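Local coordinates for biuret hydrolase (Pseudomonas sp., PDB 6C62), which hydrolyses 1-carboxybiuret to urea-1,3-dicarboxylate and ammonia, a step in the bacterial degradation of atrazine, at residues 19-24 against 44-49; 204-209 against 302-307; 245-250 against 436-441; 312-317 against 334-339; 372-377 against 382-387. All blocks are in the same frame, centred on the assembly; numbering follows the deposited sequence. Where two conformers were deposited one is given.

Contact 1 (19-24 against 44-49)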
# COMPACT_ATOMS: atom_id res chain seq x y z
N ASP A 19 15.82 32.98 31.59
CA ASP A 19 15.09 34.26 31.32
C ASP A 19 14.29 34.25 30.03
O ASP A 19 13.19 34.82 29.96
CB ASP A 19 16.07 35.46 31.26
CG ASP A 19 16.58 35.90 32.65
OD1 ASP A 19 16.06 35.44 33.68
OD2 ASP A 19 17.51 36.73 32.69
N VAL A 20 14.85 33.64 28.99
CA VAL A 20 14.15 33.48 27.72
C VAL A 20 12.89 32.63 27.88
O VAL A 20 11.83 32.98 27.37
CB VAL A 20 15.07 32.89 26.63
CG1 VAL A 20 14.27 32.50 25.39
CG2 VAL A 20 16.10 33.94 26.24
N CYS A 21 13.01 31.53 28.62
CA CYS A 21 11.87 30.69 28.97
C CYS A 21 10.75 31.45 29.76
O CYS A 21 9.54 31.38 29.43
CB CYS A 21 12.39 29.49 29.79
SG CYS A 21 11.09 28.45 30.41
N GLU A 22 11.16 32.17 30.81
CA GLU A 22 10.21 32.96 31.59
C GLU A 22 9.50 34.07 30.77
O GLU A 22 8.31 34.27 30.94
CB GLU A 22 10.90 33.60 32.80
CG GLU A 22 11.45 32.65 33.86
CD GLU A 22 10.41 31.72 34.47
OE1 GLU A 22 9.21 32.09 34.52
OE2 GLU A 22 10.78 30.62 34.92
N GLU A 23 10.20 34.72 29.84
CA GLU A 23 9.56 35.66 28.94
C GLU A 23 8.46 35.01 28.08
O GLU A 23 7.37 35.57 27.93
CB GLU A 23 10.56 36.35 28.00
CG GLU A 23 11.53 37.34 28.67
CD GLU A 23 12.59 37.89 27.68
OE1 GLU A 23 12.13 38.50 26.68
OE2 GLU A 23 13.84 37.69 27.87
N ALA A 24 8.76 33.83 27.51
CA ALA A 24 7.76 33.14 26.74
C ALA A 24 6.56 32.74 27.62
O ALA A 24 5.42 32.94 27.22
CB ALA A 24 8.34 31.93 26.05
N GLU A 44 7.02 23.16 34.34
CA GLU A 44 8.07 22.53 35.09
C GLU A 44 9.16 21.93 34.15
O GLU A 44 10.36 22.11 34.39
CB GLU A 44 7.48 21.42 35.99
CG GLU A 44 8.48 20.84 36.98
CD GLU A 44 7.95 19.70 37.87
OE1 GLU A 44 6.72 19.63 38.07
OE2 GLU A 44 8.76 18.88 38.37
N ARG A 45 8.74 21.25 33.11
CA ARG A 45 9.67 20.76 32.11
C ARG A 45 10.44 21.88 31.42
O ARG A 45 11.64 21.77 31.23
CB ARG A 45 8.95 19.91 31.08
CG ARG A 45 9.88 19.35 30.04
CD ARG A 45 9.09 18.66 28.97
NE ARG A 45 9.93 18.33 27.84
CZ ARG A 45 9.83 17.25 27.10
NH1 ARG A 45 8.89 16.34 27.33
NH2 ARG A 45 10.70 17.11 26.12
N ALA A 46 9.77 22.93 31.00
CA ALA A 46 10.42 24.02 30.35
C ALA A 46 11.51 24.63 31.22
O ALA A 46 12.59 24.94 30.74
CB ALA A 46 9.42 25.09 30.01
N ARG A 47 11.17 24.85 32.49
CA ARG A 47 12.12 25.48 33.38
C ARG A 47 13.34 24.58 33.62
O ARG A 47 14.45 25.12 33.67
CB ARG A 47 11.48 25.88 34.72
CG ARG A 47 10.54 27.04 34.54
CD ARG A 47 9.62 27.28 35.74
NE ARG A 47 9.00 28.59 35.66
CZ ARG A 47 7.88 28.94 36.28
NH1 ARG A 47 7.23 28.07 37.06
NH2 ARG A 47 7.40 30.15 36.12
N ALA A 48 13.13 23.27 33.75
CA ALA A 48 14.26 22.35 33.96
C ALA A 48 15.12 22.25 32.71
O ALA A 48 16.35 22.18 32.83
CB ALA A 48 13.79 20.97 34.35
N GLU A 49 14.51 22.27 31.51
CA GLU A 49 15.29 22.27 30.27
C GLU A 49 16.16 23.51 30.09
O GLU A 49 17.35 23.41 29.70
CB GLU A 49 14.42 22.02 29.03
CG GLU A 49 13.95 20.56 28.89
CD GLU A 49 12.90 20.31 27.75
OE1 GLU A 49 12.28 21.27 27.22
OE2 GLU A 49 12.63 19.12 27.41

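Contact 2 (204-209 against 302-307)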
# COMPACT_ATOMS: atom_id res chain seq x y z
N HIS A 204 -2.48 7.41 7.24
CA HIS A 204 -1.17 6.77 7.16
C HIS A 204 -0.49 7.00 5.79
O HIS A 204 0.73 7.20 5.69
CB HIS A 204 -1.33 5.25 7.41
CG HIS A 204 -1.80 4.88 8.77
ND1 HIS A 204 -2.71 3.86 8.99
CD2 HIS A 204 -1.42 5.34 9.99
CE1 HIS A 204 -2.87 3.74 10.31
NE2 HIS A 204 -2.11 4.64 10.93
N SER A 205 -1.29 6.97 4.73
CA SER A 205 -0.76 7.13 3.37
C SER A 205 -0.33 8.57 3.00
O SER A 205 0.28 8.79 1.93
CB SER A 205 -1.83 6.69 2.33
OG SER A 205 -2.06 5.28 2.27
N ILE A 206 -0.70 9.59 3.81
CA ILE A 206 -0.43 10.98 3.41
C ILE A 206 0.10 11.91 4.48
O ILE A 206 0.62 12.98 4.15
CB ILE A 206 -1.71 11.62 2.74
CG1 ILE A 206 -2.42 10.67 1.75
CG2 ILE A 206 -1.34 12.86 1.97
CD1 ILE A 206 -3.72 11.25 1.21
N ASP A 207 0.04 11.56 5.77
CA ASP A 207 0.49 12.50 6.83
C ASP A 207 1.94 12.87 6.71
O ASP A 207 2.79 11.99 6.56
CB ASP A 207 0.34 11.93 8.26
CG ASP A 207 -1.09 11.66 8.69
OD1 ASP A 207 -2.03 12.23 8.13
OD2 ASP A 207 -1.22 10.80 9.65
N HIS A 208 2.24 14.16 6.85
CA HIS A 208 3.59 14.70 6.95
C HIS A 208 3.70 15.52 8.26
O HIS A 208 2.71 16.10 8.71
CB HIS A 208 3.86 15.75 5.87
CG HIS A 208 3.73 15.32 4.45
ND1 HIS A 208 2.52 15.10 3.83
CD2 HIS A 208 4.66 15.28 3.48
CE1 HIS A 208 2.73 14.85 2.54
NE2 HIS A 208 4.03 14.97 2.30
N LEU A 209 4.90 15.63 8.83
CA LEU A 209 5.14 16.47 10.01
C LEU A 209 6.20 17.47 9.66
O LEU A 209 7.08 17.20 8.84
CB LEU A 209 5.63 15.65 11.18
CG LEU A 209 4.69 14.49 11.63
CD1 LEU A 209 5.41 13.76 12.73
CD2 LEU A 209 3.35 15.08 12.11
N PHE A 302 -8.53 13.31 -1.45
CA PHE A 302 -9.74 13.49 -0.68
C PHE A 302 -10.36 12.16 -0.35
O PHE A 302 -10.76 11.90 0.80
CB PHE A 302 -10.71 14.40 -1.44
CG PHE A 302 -11.83 14.93 -0.61
CD1 PHE A 302 -12.88 14.15 -0.32
CD2 PHE A 302 -11.84 16.22 -0.16
CE1 PHE A 302 -13.93 14.59 0.47
CE2 PHE A 302 -12.91 16.72 0.58
CZ PHE A 302 -13.96 15.89 0.90
N VAL A 303 -10.44 11.29 -1.35
CA VAL A 303 -10.99 9.95 -1.21
C VAL A 303 -10.21 9.11 -0.23
O VAL A 303 -10.81 8.50 0.65
CB VAL A 303 -11.14 9.28 -2.63
CG1 VAL A 303 -11.39 7.79 -2.50
CG2 VAL A 303 -12.31 9.90 -3.39
N ILE A 304 -8.92 9.07 -0.36
CA ILE A 304 -8.05 8.28 0.52
C ILE A 304 -8.10 8.80 1.95
O ILE A 304 -8.13 8.07 2.87
CB ILE A 304 -6.62 8.29 -0.05
CG1 ILE A 304 -6.60 7.36 -1.27
CG2 ILE A 304 -5.56 7.82 0.95
CD1 ILE A 304 -5.39 7.52 -2.18
N THR A 305 -8.11 10.10 2.09
CA THR A 305 -8.14 10.77 3.39
C THR A 305 -9.40 10.37 4.15
O THR A 305 -9.31 10.00 5.31
CB THR A 305 -8.08 12.30 3.23
OG1 THR A 305 -6.74 12.65 2.79
CG2 THR A 305 -8.42 13.00 4.50
N ALA A 306 -10.55 10.50 3.50
CA ALA A 306 -11.80 10.25 4.19
C ALA A 306 -11.93 8.79 4.63
O ALA A 306 -12.38 8.51 5.69
CB ALA A 306 -12.97 10.64 3.31
N SER A 307 -11.58 7.85 3.74
CA SER A 307 -11.68 6.45 4.12
C SER A 307 -10.64 6.03 5.18
O SER A 307 -11.02 5.31 6.13
CB SER A 307 -11.60 5.57 2.88
OG SER A 307 -12.84 5.69 2.22

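Contact 3 (245-250 against 436-441)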
# COMPACT_ATOMS: atom_id res chain seq x y z
N VAL A 245 20.91 24.09 6.36
CA VAL A 245 21.43 25.34 6.92
C VAL A 245 22.68 25.86 6.19
O VAL A 245 22.71 27.02 5.87
CB VAL A 245 21.67 25.26 8.45
CG1 VAL A 245 22.49 26.48 8.99
CG2 VAL A 245 20.32 25.19 9.18
N PRO A 246 23.66 24.99 5.87
CA PRO A 246 24.88 25.48 5.20
C PRO A 246 24.67 26.12 3.85
O PRO A 246 25.49 26.92 3.42
CB PRO A 246 25.74 24.21 5.05
CG PRO A 246 25.28 23.28 6.10
CD PRO A 246 23.80 23.58 6.26
N VAL A 247 23.60 25.76 3.14
CA VAL A 247 23.39 26.31 1.80
C VAL A 247 22.21 27.27 1.73
O VAL A 247 21.80 27.71 0.62
CB VAL A 247 23.22 25.15 0.74
CG1 VAL A 247 24.49 24.29 0.71
CG2 VAL A 247 21.99 24.26 1.02
N LEU A 248 21.64 27.64 2.88
CA LEU A 248 20.43 28.45 2.90
C LEU A 248 20.55 29.76 2.12
O LEU A 248 19.58 30.25 1.50
CB LEU A 248 20.05 28.72 4.35
CG LEU A 248 18.77 29.51 4.58
CD1 LEU A 248 17.58 28.73 4.06
CD2 LEU A 248 18.62 29.85 6.09
N SER A 249 21.76 30.33 2.16
CA SER A 249 22.05 31.59 1.49
C SER A 249 22.71 31.47 0.12
O SER A 249 23.15 32.44 -0.42
CB SER A 249 22.84 32.51 2.42
OG SER A 249 21.91 32.97 3.40
N GLN A 250 22.71 30.27 -0.46
CA GLN A 250 23.32 30.05 -1.77
C GLN A 250 22.60 30.80 -2.89
O GLN A 250 23.22 31.07 -3.93
CB GLN A 250 23.38 28.55 -2.05
CG GLN A 250 24.16 28.11 -3.30
CD GLN A 250 24.29 26.59 -3.38
OE1 GLN A 250 24.63 25.95 -2.38
NE2 GLN A 250 24.12 26.02 -4.54
N ASN A 436 14.10 17.65 -2.26
CA ASN A 436 14.77 18.91 -2.57
C ASN A 436 14.30 20.05 -1.67
O ASN A 436 14.26 21.22 -2.10
CB ASN A 436 14.54 19.29 -4.06
CG ASN A 436 15.42 18.51 -5.01
OD1 ASN A 436 16.27 17.78 -4.59
ND2 ASN A 436 15.21 18.69 -6.30
N GLU A 437 14.04 19.75 -0.40
CA GLU A 437 13.72 20.77 0.62
C GLU A 437 14.69 21.96 0.58
O GLU A 437 14.24 23.10 0.74
CB GLU A 437 13.82 20.22 2.03
CG GLU A 437 12.70 19.29 2.50
CD GLU A 437 12.84 17.82 2.08
OE1 GLU A 437 13.54 17.47 1.08
OE2 GLU A 437 12.17 16.99 2.72
N SER A 438 15.98 21.73 0.40
CA SER A 438 16.93 22.86 0.44
C SER A 438 16.74 23.85 -0.71
O SER A 438 17.01 25.03 -0.51
CB SER A 438 18.39 22.40 0.61
OG SER A 438 18.78 21.82 -0.58
N LEU A 439 16.17 23.43 -1.85
CA LEU A 439 15.75 24.40 -2.90
C LEU A 439 14.61 25.29 -2.45
O LEU A 439 14.60 26.48 -2.69
CB LEU A 439 15.37 23.72 -4.22
CG LEU A 439 16.50 22.92 -4.90
CD1 LEU A 439 16.06 22.39 -6.26
CD2 LEU A 439 17.68 23.85 -5.12
N CYS A 440 13.59 24.68 -1.84
CA CYS A 440 12.45 25.46 -1.31
C CYS A 440 12.98 26.50 -0.31
O CYS A 440 12.54 27.66 -0.30
CB CYS A 440 11.50 24.57 -0.51
SG CYS A 440 10.84 23.14 -1.33
N LEU A 441 13.89 26.06 0.55
CA LEU A 441 14.43 26.94 1.60
C LEU A 441 15.30 28.03 1.03
O LEU A 441 15.22 29.20 1.49
CB LEU A 441 15.14 26.13 2.68
CG LEU A 441 14.22 25.24 3.53
CD1 LEU A 441 15.00 24.06 4.15
CD2 LEU A 441 13.57 26.11 4.60

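Contact 4 (312-317 against 334-339)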
# COMPACT_ATOMS: atom_id res chain seq x y z
N LEU A 312 -9.97 4.53 10.59
CA LEU A 312 -9.12 4.56 11.77
C LEU A 312 -9.92 4.70 13.06
O LEU A 312 -9.48 4.23 14.08
CB LEU A 312 -8.16 5.73 11.72
CG LEU A 312 -6.90 5.71 12.59
CD1 LEU A 312 -5.97 4.63 12.08
CD2 LEU A 312 -6.22 7.07 12.49
N HIS A 313 -11.05 5.41 13.00
CA HIS A 313 -11.86 5.70 14.19
C HIS A 313 -13.16 4.89 14.21
O HIS A 313 -14.12 5.22 14.93
CB HIS A 313 -12.20 7.19 14.18
CG HIS A 313 -11.01 8.07 14.34
ND1 HIS A 313 -10.38 8.22 15.54
CD2 HIS A 313 -10.31 8.80 13.44
CE1 HIS A 313 -9.35 9.03 15.40
NE2 HIS A 313 -9.26 9.38 14.13
N LEU A 314 -13.22 3.79 13.45
CA LEU A 314 -14.48 3.08 13.31
C LEU A 314 -15.03 2.54 14.65
O LEU A 314 -16.25 2.61 14.89
CB LEU A 314 -14.33 1.96 12.29
CG LEU A 314 -15.57 1.11 12.03
CD1 LEU A 314 -16.77 1.96 11.59
CD2 LEU A 314 -15.23 0.08 10.95
N ASP A 315 -14.15 2.03 15.50
CA ASP A 315 -14.58 1.43 16.76
C ASP A 315 -15.27 2.47 17.63
O ASP A 315 -16.32 2.17 18.20
CB ASP A 315 -13.42 0.88 17.60
CG ASP A 315 -12.73 -0.36 16.98
OD1 ASP A 315 -13.46 -1.25 16.43
OD2 ASP A 315 -11.45 -0.44 17.07
N ASP A 316 -14.69 3.67 17.71
CA ASP A 316 -15.31 4.78 18.41
C ASP A 316 -16.53 5.35 17.71
O ASP A 316 -17.49 5.77 18.37
CB ASP A 316 -14.29 5.88 18.68
CG ASP A 316 -13.30 5.47 19.79
OD1 ASP A 316 -13.74 4.77 20.73
OD2 ASP A 316 -12.08 5.87 19.75
N LEU A 317 -16.59 5.34 16.38
CA LEU A 317 -17.81 5.79 15.71
C LEU A 317 -18.97 4.86 15.99
O LEU A 317 -20.11 5.27 15.92
CB LEU A 317 -17.61 5.96 14.19
CG LEU A 317 -16.67 7.08 13.73
CD1 LEU A 317 -16.26 6.91 12.27
CD2 LEU A 317 -17.35 8.41 13.93
N SER A 334 -19.13 9.57 6.47
CA SER A 334 -19.12 9.50 5.02
C SER A 334 -17.94 8.75 4.48
O SER A 334 -18.08 7.87 3.61
CB SER A 334 -19.08 10.93 4.42
OG SER A 334 -19.23 10.85 3.00
N GLY A 335 -16.76 9.06 5.01
CA GLY A 335 -15.51 8.36 4.62
C GLY A 335 -15.59 6.85 4.81
O GLY A 335 -15.16 6.08 3.93
N VAL A 336 -16.14 6.41 5.93
CA VAL A 336 -16.32 4.95 6.21
C VAL A 336 -17.25 4.29 5.21
O VAL A 336 -17.11 3.11 4.92
CB VAL A 336 -16.87 4.75 7.63
CG1 VAL A 336 -17.35 3.35 7.86
CG2 VAL A 336 -15.83 5.14 8.65
N LEU A 337 -18.25 5.04 4.71
CA LEU A 337 -19.26 4.49 3.80
C LEU A 337 -18.83 4.49 2.31
O LEU A 337 -19.57 3.98 1.47
CB LEU A 337 -20.61 5.17 3.99
CG LEU A 337 -21.12 5.24 5.43
CD1 LEU A 337 -22.54 5.88 5.52
CD2 LEU A 337 -21.10 3.90 6.14
N GLN A 338 -17.63 4.97 2.01
CA GLN A 338 -17.21 5.11 0.62
C GLN A 338 -16.96 3.72 0.02
O GLN A 338 -16.34 2.86 0.64
CB GLN A 338 -15.92 5.95 0.48
CG GLN A 338 -16.14 7.41 0.73
CD GLN A 338 -14.89 8.24 0.78
OE1 GLN A 338 -14.96 9.40 1.13
NE2 GLN A 338 -13.76 7.67 0.38
N PRO A 339 -17.53 3.47 -1.18
CA PRO A 339 -17.15 2.22 -1.90
C PRO A 339 -15.61 1.96 -1.94
O PRO A 339 -14.84 2.86 -2.12
CB PRO A 339 -17.69 2.46 -3.31
CG PRO A 339 -18.88 3.41 -3.11
CD PRO A 339 -18.51 4.28 -1.93

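Contact 5 (372-377 against 382-387)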
# COMPACT_ATOMS: atom_id res chain seq x y z
N THR A 372 -3.35 29.47 -0.03
CA THR A 372 -4.78 29.40 0.24
C THR A 372 -5.48 30.29 -0.79
O THR A 372 -4.84 31.20 -1.34
CB THR A 372 -5.11 29.92 1.67
OG1 THR A 372 -4.47 31.19 1.89
CG2 THR A 372 -4.67 28.95 2.70
N PRO A 373 -6.76 30.02 -1.11
CA PRO A 373 -7.47 30.80 -2.14
C PRO A 373 -7.75 32.24 -1.72
O PRO A 373 -7.78 33.11 -2.57
CB PRO A 373 -8.77 30.04 -2.36
CG PRO A 373 -8.69 28.81 -1.57
CD PRO A 373 -7.58 28.92 -0.58
N ILE A 374 -7.92 32.46 -0.42
CA ILE A 374 -8.17 33.74 0.18
C ILE A 374 -7.44 33.82 1.56
O ILE A 374 -6.96 32.80 2.09
CB ILE A 374 -9.69 33.92 0.46
CG1 ILE A 374 -10.24 32.77 1.32
CG2 ILE A 374 -10.52 33.94 -0.81
CD1 ILE A 374 -11.55 33.07 1.99
N SER A 375 -7.40 35.02 2.13
CA SER A 375 -6.92 35.22 3.51
C SER A 375 -7.98 34.80 4.53
O SER A 375 -9.11 34.46 4.15
CB SER A 375 -6.54 36.69 3.71
OG SER A 375 -5.36 36.93 2.99
N ALA A 376 -7.65 34.87 5.82
CA ALA A 376 -8.46 34.28 6.84
C ALA A 376 -9.91 34.80 6.86
O ALA A 376 -10.12 35.99 6.99
CB ALA A 376 -7.82 34.47 8.19
N PRO A 377 -10.91 33.89 6.71
CA PRO A 377 -12.28 34.31 6.88
C PRO A 377 -12.67 34.44 8.36
O PRO A 377 -11.87 34.04 9.27
CB PRO A 377 -13.04 33.21 6.18
CG PRO A 377 -12.21 32.01 6.32
CD PRO A 377 -10.82 32.54 6.14
N GLU A 382 -19.46 29.60 6.98
CA GLU A 382 -19.86 28.37 6.36
C GLU A 382 -19.50 28.23 4.88
O GLU A 382 -19.23 27.12 4.41
CB GLU A 382 -21.36 28.16 6.55
CG GLU A 382 -21.70 27.83 8.01
CD GLU A 382 -21.38 26.36 8.36
OE1 GLU A 382 -21.63 25.46 7.52
OE2 GLU A 382 -20.83 26.12 9.45
N TRP A 383 -19.58 29.36 4.15
CA TRP A 383 -19.41 29.38 2.70
C TRP A 383 -18.46 30.49 2.32
O TRP A 383 -18.53 31.55 2.89
CB TRP A 383 -20.73 29.51 1.90
CG TRP A 383 -21.54 28.27 2.01
CD1 TRP A 383 -21.36 27.08 1.34
CD2 TRP A 383 -22.64 28.05 2.91
NE1 TRP A 383 -22.26 26.13 1.80
CE2 TRP A 383 -23.06 26.71 2.75
CE3 TRP A 383 -23.28 28.86 3.85
CZ2 TRP A 383 -24.14 26.16 3.51
CZ3 TRP A 383 -24.35 28.33 4.57
CH2 TRP A 383 -24.76 26.98 4.41
N ILE A 384 -17.55 30.23 1.38
CA ILE A 384 -16.70 31.30 0.78
C ILE A 384 -16.92 31.38 -0.71
O ILE A 384 -17.42 30.45 -1.32
CB ILE A 384 -15.22 31.06 1.06
CG1 ILE A 384 -14.72 29.76 0.41
CG2 ILE A 384 -14.97 31.05 2.58
CD1 ILE A 384 -13.21 29.69 0.36
N GLU A 385 -16.55 32.50 -1.30
CA GLU A 385 -16.65 32.67 -2.73
C GLU A 385 -15.25 32.88 -3.29
O GLU A 385 -14.48 33.69 -2.80
CB GLU A 385 -17.56 33.87 -3.01
CG GLU A 385 -18.69 33.70 -4.01
CD GLU A 385 -19.27 35.09 -4.37
OE1 GLU A 385 -20.28 35.51 -3.75
OE2 GLU A 385 -18.66 35.81 -5.20
N VAL A 386 -14.92 32.10 -4.31
CA VAL A 386 -13.62 32.18 -4.98
C VAL A 386 -13.85 32.38 -6.47
O VAL A 386 -14.32 31.42 -7.17
CB VAL A 386 -12.77 30.92 -4.76
CG1 VAL A 386 -11.38 31.17 -5.32
CG2 VAL A 386 -12.68 30.57 -3.29
N ASN A 387 -13.54 33.58 -6.96
CA ASN A 387 -13.77 33.96 -8.38
C ASN A 387 -15.17 33.55 -8.87
O ASN A 387 -15.34 32.86 -9.88
CB ASN A 387 -12.69 33.40 -9.28
CG ASN A 387 -11.29 33.77 -8.81
OD1 ASN A 387 -10.96 34.95 -8.46
ND2 ASN A 387 -10.44 32.77 -8.78

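Contact 1 (19-24 against 44-49)
The R47 side chain reaches across to E22 and presents one edge of its guanidinium group to the carboxylate, the two flat groups lying nearly coplanar. The grip is side-on and uses two nitrogens, one for each oxygen. NH2 of R47 gives a nearly straight bond to OE1 of E22 (3.1 Å, 169° at the hydrogen), with the oxygen in the guanidinium plane. NE of R47 lies closer to OE2 of E22, at 2.8 Å, though here the oxygen is tilted somewhat out of that plane. Both oxygens use their syn lone pairs. A bend in the glutamate at chi2 (-58°) turns its carboxylate toward the opposite helix, whereas R47 runs extended from CG to NE and crosses E22 at about a right angle. OE2 is also paired with R18, so two arginines share this carboxylate and probably stabilise its negative charge. With a leucine in place of R47, E22 would probably lose both charged bonds on this side and be freer to turn, leaning on R18 instead. Deeper in the interface the chemistry becomes apolar: SG of C21 meets CB of A46 at 3.8 Å, where the axes of the two short segments approach to 9.5 Å. Beyond it, A46 rests on V113 and L115, and A24 also touches L115. The two segments run nearly antiparallel, at 156°, against strand 113-118, an arrangement characteristic of a layered alpha/beta fold in which a helical layer covers a central sheet.

Contact 2 (204-209 against 302-307)
I206 and I304 make the apolar part of this contact, methyl against methyl: CD1 of I206 comes to 3.9 Å from CG2 of I304, and the two side chains cross obliquely. The I206 chain is stretched at chi2 (174°), which carries CD1 forward from the loop to the surface of helix 294-312. The same I304 CG2 also receives CB of S205 at 4.1 Å, so one branch of the helix residue serves two consecutive loop residues. F406 of helix 402-407 touches both isoleucines and extends the apolar cluster.

A second kind of approach sets carbon beside oxygen. CD1 of I206 lies 3.7 Å from OG1 of T305, the two side chains standing at about a right angle. That hydroxyl is occupied elsewhere, bonding to the A301 carbonyl one helical turn back and to ND2 of N172. Polar ties likewise fasten the loop from outside the two segments: OG of S205 bonds to E308 farther along the same helix, and the S205 carbonyl takes NH1 of R350.

The T305 side chain lies about 9 Å from that of S174, the probable acyl-forming serine. The chemistry implies a division of labour: between the segments themselves carbon meets carbon, mostly methyls, while the hydroxyls beside them are satisfied by flanking residues, and T305 through N172 joins the helix to the chain leading toward the probable nucleophile.

Contact 3 (245-250 against 436-441)
L248 meets L441 of helix 437-449 with the end of its side chain. The contact joins a loop to a helix on the periphery of the amidase alpha/beta fold: L248 is the second residue of a type I beta turn running from V247 to Q250, closed by the bond from Q250 N to V247 O (2.9 Å). Its amide nitrogen is bonded in turn to the V245 carbonyl, so the backbone bearing the leucine is fixed by its own loop.

From CB the chain leaves with CG anti to the backbone N (chi1 -178°), which swings the end of the chain nearer the helix. CB and CG themselves remain behind the interface, and the forking at CG delivers one methyl to it. That methyl, CD1, is the atom that touches: it lies 3.8 Å from CB of L441, the two leucines meeting at a slant. L248 also packs on E217 of helix 216-226, and L441 on V412 of sheet strand 411-416, so the pair lies in a layered stack from loop through helix to sheet.

Nearer the surface, and one turn earlier on the helix, V247 adds a lighter contact, CG2 reaching CB of S438 at 4.1 Å. S438 and L441, three residues apart, thus present a common stripe to two consecutive loop residues. The closest approach in the contact is nevertheless made to the backbone: CD1 of L248 stands 3.5 Å from the carbonyl O of L441.

Contact 4 (312-317 against 334-339)
Torsions bring the ends of L314 and L317 onto one valine, V336: L314 leaves its helix with CG anti to the backbone N (chi1 180°), L317 with CG anti to the carbonyl carbon instead (chi1 -67°). Three residues apart on helix 314-319, they converge on the same target from neighbouring positions of one helical turn. The setting is helix-to-helix packing at the periphery of the alpha/beta amidase fold, with helix 314-319 on one side and helix 329-336 on the other.

V336 answers each leucine with a separate branch. Its CG1 meets CD1 of L314 at 4.0 Å, and these two side chains cross at about a right angle. On the other branch the leucine and valine slide past one another in opposite directions. The contact is small and wholly apolar, made by methyl groups at ordinary van der Waals separation. At the start of the leucine helix, H313 occupies the N-cap position, and its carbonyl accepts the amide of L317 (2.9 Å), closing the turn that carries both leucines.

Other elements widen this small cluster. V336 also touches C311 of helix 294-312, while L317 packs on F324 in the connecting loop. L314 lies at a boundary between chains, against A341 of the second subunit and an apolar side chain of another protein. The second valine branch completes the hold: CG2 of V336 lies 4.1 Å from CD1 of L317.

Contact 5 (372-377 against 382-387)
The backbones of P373 and V386 come to 6.9 Å between CA atoms, an irregular loop lying beside strand 383-386 and joined to it through side chains. Strand alternation decides which residues take part: I384 and V386 both direct their side chains at the loop, while E385 between them points away into solvent.

The proline is met by a forked partner. CB of P373 lies 4.1 Å from CG2 of V386, and CG1 of V386 is equally near, so the ring carbon nestles against both branches. Next to it I374 meets I384, the pair inclined to each other. CD1 of I374 comes to 4.0 Å from CG2 of I384 and to 4.1 Å from CD1 of I384, methyls meeting methyls. Both isoleucines place CG1 in the crowded position between backbone N and carbonyl carbon, I374 with chi1 55° and I384 with 63°, and their extended chi2 torsions then bring the ends together. Within the loop, OG1 of T372 donates to the carbonyl O of I374 at 3.0 Å, approaching from above the carbonyl plane, which helps to hold the backbone that bears the isoleucine.

M397 touches both isoleucines, and C393 and A396 of helix 393-396 cover I384 further. The strand pairs with 389-392 in a two-stranded antiparallel hairpin, while the loop issues from strand 366-370 of the main sheet, with T372 and S375 packing on I426 of strand 426-432. The contact therefore lays the small hairpin against the exit of the large sheet.

Overall arrangement
Chemistry follows position across the five contacts. Contacts 2 and 4 are buried and apolar, with centres about 14 Å apart, and they touch: S307 bonds to the G335 carbonyl and Q338 to that of V303, linking helix 294-312 to the end of helix 329-336. Both also reach the second subunit. Contact 5 is buried too, but joins a hairpin to a loop, where contact 2 sets a loop on a helix and contact 4 a helix on a helix end. Contacts 1 and 3 are only partly buried: contact 1 pairs two helices over the main sheet and alone carries a salt bridge between its segments, and contact 3 lays a loop on a helix touching that sheet. Only contact 2 approaches the probable catalytic serines.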